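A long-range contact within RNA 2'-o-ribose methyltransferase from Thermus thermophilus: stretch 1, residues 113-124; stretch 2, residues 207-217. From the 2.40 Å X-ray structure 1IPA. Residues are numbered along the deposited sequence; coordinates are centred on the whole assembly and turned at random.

Stretch 1 113-124: SPDALILVAVGL
Stretch 2 (207-217) RPPVAIAVGPE

What fills the apolar centre? Two neighbouring strands, 117-122 and 210-214, send aliphatic side chains to both faces of their sheet. On one face Leu117, Leu119 and Ala121 lie beside Val210, Ile212 and Val214. Both leucines are t at chi1 and p at chi2, which brings their ends nearer the partner strand: Leu117 CD1 lies 4.1 Å from Val210 CG1 and 4.3 Å from Ile212 CD1 (Ile212 m, t; Val210 p), and Leu119 CD1 is 4.4 Å from Val214 CG2 (Val214 t).

What occupies the other face? Ile118 (m, t) and Val120 (t) meet Ala211 and Ala213, whose small methyls accompany close backbones, with CA-CA distances of 4.5 Å for Ile118-Ala211 and 4.4 Å for Val120-Ala213. Ile118 CB is 4.2 Å from Ala211 CB, and Val120 CB is 4.0 Å from Ala213 CB. All four are buried.

How are the backbones joined? The strands run parallel, 23° apart, in extended conformation, Leu117 pairing with Val210 and so on to Ala121 with Val214. Backbone hydrogen bonds link the even-numbered residues: Ile118, Val120, Val210, Ile212 and Val214 each use both N and O, while Val122 gives only its N and Ala116 only its O. They are Ile118 N to Val210 O (3.0 Å), Ile212 N to Ile118 O (2.8 Å), Val120 N to Ile212 O (2.7 Å), Val214 N to Val120 O (2.9 Å) and Val122 N to Val214 O (2.8 Å). Val210 N also donates to Ala116 O (2.9 Å), an oxygen less surely placed.

What happens at the ends? Before the first strand, a type I turn from Ser113 to Ala116 closes through Ala116 N to Ser113 O (2.8 Å); exposed Pro114 and Asp115 lie near Pro208 and Pro209. At the far end, Val122 O, on the last residue of its strand, is 3.3 Å from Pro216 N, which has no hydrogen to give. Gly123, at phi 73° and psi 22°, suits its place: a CB would clash with Pro216 CG.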

# COMPACT_ATOMS: atom_id res chain seq x y z
N SER A 113 -13.91 -11.98 -8.57
CA SER A 113 -14.27 -13.39 -8.49
C SER A 113 -15.44 -13.52 -7.51
O SER A 113 -15.74 -12.59 -6.76
CB SER A 113 -13.07 -14.20 -8.00
OG SER A 113 -12.77 -13.92 -6.65
N PRO A 114 -16.12 -14.68 -7.50
CA PRO A 114 -17.26 -14.91 -6.61
C PRO A 114 -16.97 -14.79 -5.10
O PRO A 114 -17.88 -14.81 -4.28
CB PRO A 114 -17.72 -16.32 -7.00
CG PRO A 114 -16.46 -16.97 -7.47
CD PRO A 114 -15.84 -15.88 -8.31
N ASP A 115 -15.69 -14.66 -4.76
CA ASP A 115 -15.28 -14.53 -3.36
C ASP A 115 -14.65 -13.15 -3.16
O ASP A 115 -14.03 -12.89 -2.13
CB ASP A 115 -14.23 -15.59 -3.00
CG ASP A 115 -14.77 -17.01 -3.04
OD1 ASP A 115 -15.53 -17.40 -2.12
OD2 ASP A 115 -14.43 -17.75 -3.99
N ALA A 116 -14.84 -12.26 -4.13
CA ALA A 116 -14.24 -10.93 -4.10
C ALA A 116 -14.56 -9.96 -2.96
O ALA A 116 -15.69 -9.49 -2.82
CB ALA A 116 -14.50 -10.24 -5.41
N LEU A 117 -13.54 -9.63 -2.17
CA LEU A 117 -13.68 -8.65 -1.10
C LEU A 117 -12.86 -7.46 -1.61
O LEU A 117 -11.64 -7.53 -1.68
CB LEU A 117 -13.11 -9.18 0.22
CG LEU A 117 -13.09 -8.16 1.37
CD1 LEU A 117 -14.50 -7.64 1.66
CD2 LEU A 117 -12.50 -8.82 2.60
N ILE A 118 -13.54 -6.39 -1.97
CA ILE A 118 -12.89 -5.21 -2.52
C ILE A 118 -13.00 -3.96 -1.66
O ILE A 118 -14.07 -3.62 -1.16
CB ILE A 118 -13.48 -4.92 -3.93
CG1 ILE A 118 -13.06 -6.03 -4.90
CG2 ILE A 118 -13.02 -3.57 -4.43
CD1 ILE A 118 -13.89 -6.10 -6.15
N LEU A 119 -11.88 -3.27 -1.51
CA LEU A 119 -11.86 -2.04 -0.73
C LEU A 119 -11.72 -0.86 -1.68
O LEU A 119 -10.79 -0.82 -2.47
CB LEU A 119 -10.69 -2.02 0.25
CG LEU A 119 -10.48 -0.70 1.01
CD1 LEU A 119 -11.70 -0.43 1.86
CD2 LEU A 119 -9.23 -0.77 1.87
N VAL A 120 -12.65 0.08 -1.61
CA VAL A 120 -12.58 1.26 -2.46
C VAL A 120 -12.20 2.43 -1.56
O VAL A 120 -12.96 2.82 -0.68
CB VAL A 120 -13.93 1.55 -3.15
CG1 VAL A 120 -13.81 2.77 -4.05
CG2 VAL A 120 -14.36 0.34 -3.98
N ALA A 121 -11.02 2.99 -1.78
CA ALA A 121 -10.56 4.12 -0.99
C ALA A 121 -10.74 5.41 -1.78
O ALA A 121 -10.24 5.53 -2.90
CB ALA A 121 -9.11 3.93 -0.59
N VAL A 122 -11.45 6.36 -1.19
CA VAL A 122 -11.73 7.64 -1.83
C VAL A 122 -11.03 8.80 -1.12
O VAL A 122 -11.08 8.90 0.11
CB VAL A 122 -13.26 7.93 -1.82
CG1 VAL A 122 -13.54 9.27 -2.48
CG2 VAL A 122 -14.01 6.79 -2.52
N GLY A 123 -10.39 9.67 -1.90
CA GLY A 123 -9.70 10.81 -1.33
C GLY A 123 -8.41 10.45 -0.61
O GLY A 123 -7.93 11.20 0.24
N LEU A 124 -7.86 9.29 -0.96
CA LEU A 124 -6.61 8.83 -0.35
C LEU A 124 -5.45 9.35 -1.19
O LEU A 124 -5.16 8.81 -2.26
CB LEU A 124 -6.60 7.30 -0.32
CG LEU A 124 -5.55 6.64 0.56
CD1 LEU A 124 -5.82 7.02 2.00
CD2 LEU A 124 -5.61 5.13 0.39
N ARG A 207 -21.33 -10.45 2.29
CA ARG A 207 -21.17 -11.70 1.55
C ARG A 207 -20.11 -11.53 0.46
O ARG A 207 -20.16 -10.60 -0.33
CB ARG A 207 -22.50 -12.12 0.93
CG ARG A 207 -22.36 -12.95 -0.35
CD ARG A 207 -23.61 -13.77 -0.65
NE ARG A 207 -23.78 -14.88 0.29
CZ ARG A 207 -22.89 -15.85 0.47
NH1 ARG A 207 -21.76 -15.87 -0.23
NH2 ARG A 207 -23.12 -16.81 1.36
N PRO A 208 -19.15 -12.48 0.40
CA PRO A 208 -18.02 -12.57 -0.52
C PRO A 208 -17.92 -11.64 -1.72
O PRO A 208 -16.89 -11.00 -1.90
CB PRO A 208 -18.02 -14.04 -0.91
CG PRO A 208 -18.28 -14.66 0.42
CD PRO A 208 -19.39 -13.79 1.02
N PRO A 209 -18.96 -11.55 -2.57
CA PRO A 209 -18.79 -10.62 -3.70
C PRO A 209 -19.26 -9.24 -3.25
O PRO A 209 -20.46 -9.00 -3.25
CB PRO A 209 -19.69 -11.20 -4.78
CG PRO A 209 -19.95 -12.61 -4.33
CD PRO A 209 -20.05 -12.49 -2.84
N VAL A 210 -18.35 -8.35 -2.88
CA VAL A 210 -18.77 -7.03 -2.40
C VAL A 210 -17.67 -5.96 -2.37
O VAL A 210 -16.50 -6.27 -2.19
CB VAL A 210 -19.37 -7.16 -0.98
CG1 VAL A 210 -18.28 -7.58 -0.02
CG2 VAL A 210 -20.04 -5.86 -0.55
N ALA A 211 -18.06 -4.70 -2.53
CA ALA A 211 -17.12 -3.57 -2.50
C ALA A 211 -17.48 -2.63 -1.36
O ALA A 211 -18.64 -2.29 -1.15
CB ALA A 211 -17.17 -2.82 -3.81
N ILE A 212 -16.46 -2.20 -0.61
CA ILE A 212 -16.66 -1.30 0.51
C ILE A 212 -15.87 -0.01 0.32
O ILE A 212 -14.64 -0.03 0.22
CB ILE A 212 -16.21 -1.95 1.83
CG1 ILE A 212 -16.90 -3.31 1.99
CG2 ILE A 212 -16.54 -1.02 2.99
CD1 ILE A 212 -16.44 -4.09 3.21
N ALA A 213 -16.59 1.10 0.29
CA ALA A 213 -15.96 2.39 0.10
C ALA A 213 -15.75 3.14 1.41
O ALA A 213 -16.56 3.05 2.33
CB ALA A 213 -16.80 3.23 -0.84
N VAL A 214 -14.65 3.88 1.48
CA VAL A 214 -14.32 4.69 2.65
C VAL A 214 -13.74 6.01 2.12
O VAL A 214 -12.97 6.01 1.15
CB VAL A 214 -13.29 3.99 3.56
CG1 VAL A 214 -12.91 4.91 4.70
CG2 VAL A 214 -13.88 2.72 4.12
N GLY A 215 -14.10 7.12 2.74
CA GLY A 215 -13.60 8.40 2.28
C GLY A 215 -12.45 8.88 3.15
O GLY A 215 -11.94 8.11 3.96
N PRO A 216 -12.02 10.15 3.00
CA PRO A 216 -10.93 10.69 3.81
C PRO A 216 -11.38 10.66 5.26
O PRO A 216 -12.57 10.63 5.53
CB PRO A 216 -10.77 12.11 3.29
CG PRO A 216 -11.30 12.03 1.87
CD PRO A 216 -12.52 11.15 2.05
N GLU A 217 -10.44 10.68 6.20
CA GLU A 217 -10.82 10.64 7.61
C GLU A 217 -11.44 11.95 8.09
O GLU A 217 -12.25 11.95 9.02
CB GLU A 217 -9.62 10.28 8.49
CG GLU A 217 -8.57 11.35 8.61
CD GLU A 217 -7.43 10.93 9.52
OE1 GLU A 217 -6.67 10.02 9.14
OE2 GLU A 217 -7.30 11.50 10.62